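Side-chain contacts in metazoan TIR-STING fusion (Crassostrea gigas, PDB 6WT6), which joins a TIR domain to a STING ligand-binding domain in one chain, a fusion of two domain types named for immune signalling proteins: residues 200-205 with 210-215; 263-268 with 348-353; 87-92 with 135-140. All blocks are in the same frame, centred on the assembly; numbering follows the deposited sequence.

Contact 1: residues 200-205 with 210-215; sequences RQWRRV and GRMSEK
Met212 lies against Trp202 and Arg203 where the long helix 176-204 of the STING domain ends and the chain turns back into strand 212-221. The tight part is mainly apolar, closed by one short hydrogen bond. Met212 runs fully extended, with CG opposite its backbone N; it and Trp202 cross at about a right angle, which brings SD obliquely to the six-membered ring. Met212 SD stands 3.7 Å from Trp202 CE3, an oblique Met-aromatic contact, and 3.8 Å from Arg203 CB. A flexible, polarisable thioether suits this wedge between a ring and an aliphatic stem, and Ile262 of strand 260-266 touches both Met212 and Trp202. Arg203 serves twice: its methylene groups lie over Met212 CB, while a bend at chi3 (68°) brings its head to the backbone. Arg203 NH1 donates to Met212 O over 2.8 Å, the oxygen lying almost exactly in the guanidinium plane.

Toward the partly exposed side the grip slackens. Arg200 NH1 makes a weak bond of 3.3 Å to Glu214 OE2 within a salt bridge, and Arg203 NH2 reaches the same oxygen only as a long ion pair at 4.0 Å. The guanidinium planes of Arg200 and Arg203 are turned 57° and 54° from the carboxylate, so neither meets it flat. Arg200 NH1 also pairs with Asp196 one helical turn earlier. Two nearby arginines, one of them only at long range, probably favour the charged form of Glu214. The directed bond to Met212 O and this weaker electrostatic attraction together hold helix end and strand to each other.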
loop_
_atom_site.group_PDB
_atom_site.type_symbol
_atom_site.label_atom_id
_atom_site.label_comp_id
_atom_site.label_asym_id
_atom_site.label_seq_id
_atom_site.Cartn_x
_atom_site.Cartn_y
_atom_site.Cartn_z
ATOM N N ARG A 200 19.163 -25.267 -8.347
ATOM C CA ARG A 200 20.169 -26.021 -9.086
ATOM C C ARG A 200 20.556 -27.301 -8.362
ATOM O O ARG A 200 20.844 -28.313 -9.011
ATOM C CB ARG A 200 21.405 -25.155 -9.333
ATOM C CG ARG A 200 21.157 -24.003 -10.289
ATOM C CD ARG A 200 22.458 -23.414 -10.795
ATOM N NE ARG A 200 23.305 -22.931 -9.709
ATOM C CZ ARG A 200 23.334 -21.672 -9.281
ATOM N NH1 ARG A 200 22.564 -20.753 -9.847
ATOM N NH2 ARG A 200 24.142 -21.332 -8.286
ATOM N N GLN A 201 20.571 -27.285 -7.028
ATOM C CA GLN A 201 20.854 -28.511 -6.291
ATOM C C GLN A 201 19.739 -29.530 -6.483
ATOM O O GLN A 201 20.003 -30.718 -6.701
ATOM C CB GLN A 201 21.058 -28.212 -4.808
ATOM C CG GLN A 201 21.221 -29.463 -3.963
ATOM C CD GLN A 201 21.442 -29.155 -2.495
ATOM O OE1 GLN A 201 22.366 -28.425 -2.132
ATOM N NE2 GLN A 201 20.593 -29.715 -1.639
ATOM N N TRP A 202 18.483 -29.083 -6.405
ATOM C CA TRP A 202 17.363 -29.984 -6.657
ATOM C C TRP A 202 17.389 -30.479 -8.097
ATOM O O TRP A 202 17.203 -31.672 -8.363
ATOM C CB TRP A 202 16.038 -29.281 -6.352
ATOM C CG TRP A 202 14.851 -30.211 -6.324
ATOM C CD1 TRP A 202 14.262 -30.752 -5.215
ATOM C CD2 TRP A 202 14.121 -30.717 -7.450
ATOM N NE1 TRP A 202 13.211 -31.557 -5.583
ATOM C CE2 TRP A 202 13.102 -31.552 -6.948
ATOM C CE3 TRP A 202 14.226 -30.540 -8.834
ATOM C CZ2 TRP A 202 12.196 -32.209 -7.783
ATOM C CZ3 TRP A 202 13.324 -31.195 -9.661
ATOM C CH2 TRP A 202 12.324 -32.019 -9.131
ATOM N N ARG A 203 17.623 -29.566 -9.042
ATOM C CA ARG A 203 17.681 -29.936 -10.451
ATOM C C ARG A 203 18.779 -30.959 -10.710
ATOM O O ARG A 203 18.600 -31.891 -11.504
ATOM C CB ARG A 203 17.906 -28.685 -11.294
ATOM C CG ARG A 203 18.052 -28.944 -12.772
ATOM C CD ARG A 203 18.186 -27.633 -13.514
ATOM N NE ARG A 203 19.448 -26.965 -13.215
ATOM C CZ ARG A 203 19.775 -25.759 -13.666
ATOM N NH1 ARG A 203 18.925 -25.083 -14.428
ATOM N NH2 ARG A 203 20.950 -25.230 -13.361
ATOM N N ARG A 204 19.919 -30.802 -10.038
ATOM C CA ARG A 204 21.060 -31.678 -10.281
ATOM C C ARG A 204 20.755 -33.114 -9.871
ATOM O O ARG A 204 21.026 -34.058 -10.622
ATOM C CB ARG A 204 22.279 -31.144 -9.529
ATOM C CG ARG A 204 23.558 -31.916 -9.750
ATOM C CD ARG A 204 24.708 -31.261 -8.998
ATOM N NE ARG A 204 25.973 -31.948 -9.236
ATOM C CZ ARG A 204 26.758 -31.722 -10.285
ATOM N NH1 ARG A 204 26.409 -30.824 -11.197
ATOM N NH2 ARG A 204 27.892 -32.397 -10.424
ATOM N N VAL A 205 20.174 -33.298 -8.687
ATOM C CA VAL A 205 20.025 -34.630 -8.111
ATOM C C VAL A 205 18.690 -35.248 -8.504
ATOM O O VAL A 205 18.314 -36.306 -7.990
ATOM C CB VAL A 205 20.179 -34.586 -6.580
ATOM C CG1 VAL A 205 21.527 -33.989 -6.209
ATOM C CG2 VAL A 205 19.040 -33.801 -5.949
ATOM N N GLY A 210 18.768 -29.147 -17.971
ATOM C CA GLY A 210 18.262 -28.721 -19.258
ATOM C C GLY A 210 16.755 -28.680 -19.369
ATOM O O GLY A 210 16.239 -28.171 -20.372
ATOM N N ARG A 211 16.031 -29.194 -18.373
ATOM C CA ARG A 211 14.575 -29.219 -18.384
ATOM C C ARG A 211 13.986 -28.450 -17.207
ATOM O O ARG A 211 12.848 -28.714 -16.805
ATOM C CB ARG A 211 14.071 -30.664 -18.385
ATOM C CG ARG A 211 14.533 -31.484 -19.581
ATOM C CD ARG A 211 13.879 -31.010 -20.872
ATOM N NE ARG A 211 14.359 -31.742 -22.044
ATOM C CZ ARG A 211 15.268 -31.278 -22.897
ATOM N NH1 ARG A 211 15.800 -30.076 -22.719
ATOM N NH2 ARG A 211 15.644 -32.014 -23.935
ATOM N N MET A 212 14.736 -27.501 -16.649
ATOM C CA MET A 212 14.283 -26.760 -15.478
ATOM C C MET A 212 15.060 -25.457 -15.367
ATOM O O MET A 212 16.293 -25.459 -15.429
ATOM C CB MET A 212 14.456 -27.589 -14.204
ATOM C CG MET A 212 14.003 -26.878 -12.943
ATOM S SD MET A 212 14.207 -27.910 -11.486
ATOM C CE MET A 212 13.209 -27.015 -10.299
ATOM N N SER A 213 14.334 -24.356 -15.202
ATOM C CA SER A 213 14.941 -23.057 -14.976
ATOM C C SER A 213 15.342 -22.903 -13.511
ATOM O O SER A 213 14.814 -23.568 -12.617
ATOM C CB SER A 213 13.978 -21.938 -15.376
ATOM O OG SER A 213 14.394 -20.687 -14.849
ATOM N N GLU A 214 16.295 -22.003 -13.276
ATOM C CA GLU A 214 16.710 -21.672 -11.919
ATOM C C GLU A 214 15.691 -20.817 -11.179
ATOM O O GLU A 214 15.709 -20.794 -9.944
ATOM C CB GLU A 214 18.042 -20.921 -11.930
ATOM C CG GLU A 214 19.194 -21.640 -12.595
ATOM C CD GLU A 214 20.452 -20.792 -12.596
ATOM O OE1 GLU A 214 20.360 -19.601 -12.230
ATOM O OE2 GLU A 214 21.528 -21.309 -12.959
ATOM N N LYS A 215 14.819 -20.114 -11.895
ATOM C CA LYS A 215 14.014 -19.070 -11.283
ATOM C C LYS A 215 12.759 -19.637 -10.623
ATOM O O LYS A 215 12.303 -20.744 -10.920
ATOM C CB LYS A 215 13.617 -18.017 -12.318
ATOM C CG LYS A 215 14.786 -17.260 -12.943
ATOM C CD LYS A 215 14.279 -16.141 -13.843
ATOM C CE LYS A 215 15.422 -15.380 -14.497
ATOM N NZ LYS A 215 16.254 -16.252 -15.379
#

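Contact 2: residues 263-268 with 348-353; sequences YSVTDD and NEIKNQ
Helix 341-356 packs on the mixed sheet of the STING ligand-binding domain, and here it meets strand 260-266 and the turn that follows. At the buried level Val265 and Ile350 reach for each other tip to tip, with CG1 of Val265 3.9 Å from CD1 of Ile350. The valine rotamer, with CG1 between the backbone N and the carbonyl carbon (chi1 57°), turns that methyl to the helix. A short branched residue suits the strand, while the longer isoleucine spans much of the gap. Cys347 and Pro343 of the same helix also touch Val265, and Ile350 rests on Phe275 of the adjacent strand 272-279, so this is alpha-on-beta packing across neighbouring strands. One residue further along the helix, at its partly exposed flank, the chemistry turns polar. Lys351 is stretched out through all its methylenes, and this reach brings Lys351 NZ to 3.0 Å from Asp267 OD2 in a hydrogen-bonded salt bridge. The two side chains cross at about a right angle, and the ammonium uses the anti lone pair of OD2, directed away from OD1. That second oxygen accepts a weak bond from the backbone N of Glu271, which may help to set the carboxylate's rotation.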
loop_
_atom_site.group_PDB
_atom_site.type_symbol
_atom_site.label_atom_id
_atom_site.label_comp_id
_atom_site.label_asym_id
_atom_site.label_seq_id
_atom_site.Cartn_x
_atom_site.Cartn_y
_atom_site.Cartn_z
ATOM N N TYR A 263 6.774 -28.449 -9.585
ATOM C CA TYR A 263 5.796 -29.060 -10.465
ATOM C C TYR A 263 6.478 -29.526 -11.743
ATOM O O TYR A 263 7.607 -29.132 -12.053
ATOM C CB TYR A 263 4.658 -28.093 -10.811
ATOM C CG TYR A 263 3.870 -27.604 -9.619
ATOM C CD1 TYR A 263 2.760 -28.301 -9.165
ATOM C CD2 TYR A 263 4.230 -26.439 -8.952
ATOM C CE1 TYR A 263 2.031 -27.859 -8.081
ATOM C CE2 TYR A 263 3.505 -25.987 -7.865
ATOM C CZ TYR A 263 2.405 -26.702 -7.437
ATOM O OH TYR A 263 1.676 -26.267 -6.357
ATOM N N SER A 264 5.771 -30.379 -12.477
ATOM C CA SER A 264 6.193 -30.841 -13.788
ATOM C C SER A 264 5.131 -30.486 -14.818
ATOM O O SER A 264 3.941 -30.383 -14.503
ATOM C CB SER A 264 6.433 -32.354 -13.795
ATOM O OG SER A 264 7.147 -32.754 -14.950
ATOM N N VAL A 265 5.570 -30.316 -16.060
ATOM C CA VAL A 265 4.674 -29.964 -17.153
ATOM C C VAL A 265 5.245 -30.548 -18.440
ATOM O O VAL A 265 6.463 -30.549 -18.649
ATOM C CB VAL A 265 4.475 -28.433 -17.226
ATOM C CG1 VAL A 265 5.806 -27.716 -17.384
ATOM C CG2 VAL A 265 3.553 -28.069 -18.340
ATOM N N THR A 266 4.365 -31.071 -19.292
ATOM C CA THR A 266 4.752 -31.792 -20.500
ATOM C C THR A 266 4.480 -30.932 -21.728
ATOM O O THR A 266 3.378 -30.394 -21.881
ATOM C CB THR A 266 3.988 -33.114 -20.611
ATOM O OG1 THR A 266 4.201 -33.897 -19.429
ATOM C CG2 THR A 266 4.461 -33.900 -21.812
ATOM N N ASP A 267 5.480 -30.806 -22.600
ATOM C CA ASP A 267 5.335 -30.017 -23.816
ATOM C C ASP A 267 4.795 -30.919 -24.929
ATOM O O ASP A 267 4.275 -32.005 -24.660
ATOM C CB ASP A 267 6.667 -29.342 -24.164
ATOM C CG ASP A 267 7.734 -30.330 -24.606
ATOM O OD1 ASP A 267 7.631 -31.525 -24.265
ATOM O OD2 ASP A 267 8.685 -29.900 -25.293
ATOM N N ASP A 268 4.916 -30.493 -26.190
ATOM C CA ASP A 268 4.323 -31.264 -27.280
ATOM C C ASP A 268 5.084 -32.554 -27.560
ATOM O O ASP A 268 4.487 -33.528 -28.030
ATOM C CB ASP A 268 4.249 -30.422 -28.550
ATOM C CG ASP A 268 3.435 -29.160 -28.365
ATOM O OD1 ASP A 268 2.566 -29.119 -27.468
ATOM O OD2 ASP A 268 3.659 -28.206 -29.129
ATOM N N ASN A 348 6.239 -22.625 -22.309
ATOM C CA ASN A 348 6.785 -21.496 -23.049
ATOM C C ASN A 348 7.655 -20.620 -22.153
ATOM O O ASN A 348 8.730 -20.175 -22.568
ATOM C CB ASN A 348 5.655 -20.676 -23.668
ATOM C CG ASN A 348 5.353 -21.085 -25.094
ATOM O OD1 ASN A 348 6.090 -20.735 -26.018
ATOM N ND2 ASN A 348 4.261 -21.814 -25.286
ATOM N N GLU A 349 7.211 -20.364 -20.920
ATOM C CA GLU A 349 7.992 -19.514 -20.027
ATOM C C GLU A 349 9.265 -20.208 -19.565
ATOM O O GLU A 349 10.319 -19.571 -19.470
ATOM C CB GLU A 349 7.148 -19.083 -18.828
ATOM C CG GLU A 349 6.295 -17.852 -19.086
ATOM C CD GLU A 349 7.121 -16.606 -19.373
ATOM O OE1 GLU A 349 8.335 -16.590 -19.062
ATOM O OE2 GLU A 349 6.550 -15.637 -19.916
ATOM N N ILE A 350 9.190 -21.507 -19.273
ATOM C CA ILE A 350 10.370 -22.242 -18.826
ATOM C C ILE A 350 11.441 -22.243 -19.909
ATOM O O ILE A 350 12.627 -22.020 -19.632
ATOM C CB ILE A 350 9.984 -23.675 -18.417
ATOM C CG1 ILE A 350 9.089 -23.662 -17.176
ATOM C CG2 ILE A 350 11.229 -24.515 -18.172
ATOM C CD1 ILE A 350 8.636 -25.037 -16.750
ATOM N N LYS A 351 11.040 -22.491 -21.158
ATOM C CA LYS A 351 12.003 -22.514 -22.256
ATOM C C LYS A 351 12.588 -21.131 -22.507
ATOM O O LYS A 351 13.775 -21.002 -22.829
ATOM C CB LYS A 351 11.339 -23.062 -23.519
ATOM C CG LYS A 351 10.933 -24.524 -23.414
ATOM C CD LYS A 351 10.171 -24.990 -24.645
ATOM C CE LYS A 351 9.813 -26.463 -24.536
ATOM N NZ LYS A 351 9.099 -26.966 -25.743
ATOM N N ASN A 352 11.775 -20.082 -22.360
ATOM C CA ASN A 352 12.279 -18.724 -22.526
ATOM C C ASN A 352 13.343 -18.399 -21.485
ATOM O O ASN A 352 14.359 -17.765 -21.796
ATOM C CB ASN A 352 11.120 -17.729 -22.447
ATOM C CG ASN A 352 11.555 -16.303 -22.711
ATOM O OD1 ASN A 352 12.094 -15.995 -23.772
ATOM N ND2 ASN A 352 11.297 -15.419 -21.755
ATOM N N GLN A 353 13.133 -18.834 -20.241
ATOM C CA GLN A 353 14.098 -18.540 -19.192
ATOM C C GLN A 353 15.367 -19.369 -19.344
ATOM O O GLN A 353 16.453 -18.903 -18.982
ATOM C CB GLN A 353 13.465 -18.766 -17.820
ATOM C CG GLN A 353 12.320 -17.818 -17.518
ATOM C CD GLN A 353 12.721 -16.361 -17.656
ATOM O OE1 GLN A 353 13.818 -15.963 -17.252
ATOM N NE2 GLN A 353 11.837 -15.557 -18.236
#

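Contact 3: residues 87-92 with 135-140; sequences VILVIS and PPLRPL
Leu137 points its two methyl groups at Leu89 and Ile91 on strand 84-91, an inner strand of the parallel sheet of the TIR domain. The domain is an alpha/beta fold in which helices and loops cover the sheet, and the covering element here is the proline-rich loop between strand 120-124 and helix 153-159.

All the contact across the two segments is apolar. Leu89 and Ile91 are alternate residues, so their side chains leave the same face of the strand, and the forked end of Leu137 serves both. Leu137 CD2 meets Leu89 CD1 at 4.1 Å, the two side chains passing at a slant. Leucine suits this place because its branch point lies far enough from the backbone to bridge a wide gap: the nearest CA atoms, those of Leu89 and Leu137, are 10.2 Å apart. Met105 of helix 104-108 touches all three residues and completes the apolar cluster, with Leu133 against Ile91.

No polar bond joins the two segments; each is tied to other parts of the domain. Strand 84-91 is held in its sheet by backbone bonds, Ile88 with Phe34 and Ser36 on one neighbour and Leu89 with Val121 on the other. In the loop, Pro135 to Arg138 have helical backbone angles without the regular helical bonds, and Arg138 packs on Pro139 of the second subunit.

The nearest approach between the segments is 3.6 Å, where CD1 of Leu137 meets CD1 of Ile91 tip to tip.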
loop_
_atom_site.group_PDB
_atom_site.type_symbol
_atom_site.label_atom_id
_atom_site.label_comp_id
_atom_site.label_asym_id
_atom_site.label_seq_id
_atom_site.Cartn_x
_atom_site.Cartn_y
_atom_site.Cartn_z
ATOM N N VAL A 87 -11.543 17.135 9.722
ATOM C CA VAL A 87 -10.283 17.598 10.295
ATOM C C VAL A 87 -10.009 18.987 9.738
ATOM O O VAL A 87 -9.909 19.163 8.516
ATOM C CB VAL A 87 -9.116 16.644 9.985
ATOM C CG1 VAL A 87 -7.798 17.253 10.438
ATOM C CG2 VAL A 87 -9.336 15.305 10.664
ATOM N N ILE A 88 -9.888 19.969 10.626
ATOM C CA ILE A 88 -9.625 21.354 10.252
ATOM C C ILE A 88 -8.128 21.608 10.377
ATOM O O ILE A 88 -7.562 21.512 11.474
ATOM C CB ILE A 88 -10.430 22.327 11.127
ATOM C CG1 ILE A 88 -11.928 22.202 10.832
ATOM C CG2 ILE A 88 -9.963 23.756 10.917
ATOM C CD1 ILE A 88 -12.802 23.000 11.771
ATOM N N LEU A 89 -7.482 21.924 9.256
ATOM C CA LEU A 89 -6.055 22.225 9.219
ATOM C C LEU A 89 -5.861 23.735 9.277
ATOM O O LEU A 89 -6.353 24.460 8.407
ATOM C CB LEU A 89 -5.405 21.658 7.957
ATOM C CG LEU A 89 -5.403 20.142 7.746
ATOM C CD1 LEU A 89 -4.733 19.802 6.421
ATOM C CD2 LEU A 89 -4.708 19.429 8.895
ATOM N N VAL A 90 -5.144 24.205 10.298
ATOM C CA VAL A 90 -4.820 25.621 10.448
ATOM C C VAL A 90 -3.440 25.830 9.831
ATOM O O VAL A 90 -2.415 25.585 10.471
ATOM C CB VAL A 90 -4.861 26.062 11.910
ATOM C CG1 VAL A 90 -4.627 27.562 12.015
ATOM C CG2 VAL A 90 -6.186 25.674 12.547
ATOM N N ILE A 91 -3.414 26.296 8.587
ATOM C CA ILE A 91 -2.194 26.379 7.795
ATOM C C ILE A 91 -1.827 27.849 7.640
ATOM O O ILE A 91 -2.501 28.599 6.921
ATOM C CB ILE A 91 -2.358 25.700 6.430
ATOM C CG1 ILE A 91 -2.675 24.215 6.620
ATOM C CG2 ILE A 91 -1.104 25.891 5.592
ATOM C CD1 ILE A 91 -2.771 23.443 5.327
ATOM N N SER A 92 -0.748 28.256 8.305
ATOM C CA SER A 92 -0.242 29.623 8.274
ATOM C C SER A 92 1.152 29.631 7.654
ATOM O O SER A 92 1.675 28.562 7.313
ATOM C CB SER A 92 -0.217 30.206 9.689
ATOM O OG SER A 92 0.733 29.536 10.501
ATOM N N PRO A 135 1.591 19.204 -2.623
ATOM C CA PRO A 135 0.775 18.647 -3.719
ATOM C C PRO A 135 -0.550 18.062 -3.247
ATOM O O PRO A 135 -1.581 18.309 -3.890
ATOM C CB PRO A 135 1.690 17.568 -4.320
ATOM C CG PRO A 135 3.074 18.086 -4.059
ATOM C CD PRO A 135 3.009 18.802 -2.730
ATOM N N PRO A 136 -0.594 17.280 -2.152
ATOM C CA PRO A 136 -1.888 16.671 -1.780
ATOM C C PRO A 136 -2.972 17.678 -1.432
ATOM O O PRO A 136 -4.152 17.420 -1.699
ATOM C CB PRO A 136 -1.533 15.791 -0.572
ATOM C CG PRO A 136 -0.076 15.531 -0.704
ATOM C CD PRO A 136 0.485 16.793 -1.266
ATOM N N LEU A 137 -2.614 18.824 -0.854
ATOM C CA LEU A 137 -3.616 19.787 -0.408
ATOM C C LEU A 137 -4.095 20.710 -1.518
ATOM O O LEU A 137 -5.183 21.285 -1.398
ATOM C CB LEU A 137 -3.065 20.627 0.740
ATOM C CG LEU A 137 -2.641 19.842 1.976
ATOM C CD1 LEU A 137 -2.103 20.788 3.040
ATOM C CD2 LEU A 137 -3.812 19.023 2.504
ATOM N N ARG A 138 -3.317 20.865 -2.589
ATOM C CA ARG A 138 -3.656 21.859 -3.608
ATOM C C ARG A 138 -5.018 21.628 -4.255
ATOM O O ARG A 138 -5.813 22.581 -4.309
ATOM C CB ARG A 138 -2.548 21.916 -4.664
ATOM C CG ARG A 138 -1.184 22.318 -4.128
ATOM C CD ARG A 138 -0.148 22.365 -5.248
ATOM N NE ARG A 138 1.219 22.217 -4.751
ATOM C CZ ARG A 138 2.290 22.104 -5.531
ATOM N NH1 ARG A 138 2.154 22.124 -6.850
ATOM N NH2 ARG A 138 3.496 21.971 -4.995
ATOM N N PRO A 139 -5.365 20.424 -4.754
ATOM C CA PRO A 139 -6.625 20.295 -5.500
ATOM C C PRO A 139 -7.840 20.053 -4.620
ATOM O O PRO A 139 -8.850 19.525 -5.093
ATOM C CB PRO A 139 -6.356 19.091 -6.407
ATOM C CG PRO A 139 -5.483 18.221 -5.570
ATOM C CD PRO A 139 -4.615 19.151 -4.750
ATOM N N LEU A 140 -7.765 20.439 -3.347
ATOM C CA LEU A 140 -8.808 20.123 -2.380
ATOM C C LEU A 140 -9.839 21.232 -2.212
ATOM O O LEU A 140 -10.789 21.052 -1.443
ATOM C CB LEU A 140 -8.186 19.802 -1.017
ATOM C CG LEU A 140 -7.233 18.608 -0.942
ATOM C CD1 LEU A 140 -6.840 18.330 0.498
ATOM C CD2 LEU A 140 -7.854 17.374 -1.580
#

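Overall arrangement
Contacts 1 and 2 are neighbours in the STING domain, their centres 13 Å apart, and both reach the same mixed sheet: contact 1 joins helix 176-204 to strand 212-221, contact 2 joins strand 260-266 to helix 341-356. They touch through Lys215 NZ and Gln353 OE1, 3.1 Å apart. Contact 3 belongs to the parallel sheet of the TIR domain, about 56 Å from contact 1 and 54 Å from contact 2 between centres, on the opposite side of the chain's centre. It is buried and made of hydrocarbon alone. The other two are partly buried and mix apolar packing with salt bridges at their more exposed flanks; contact 1 alone adds a side-chain bond to a backbone carbonyl.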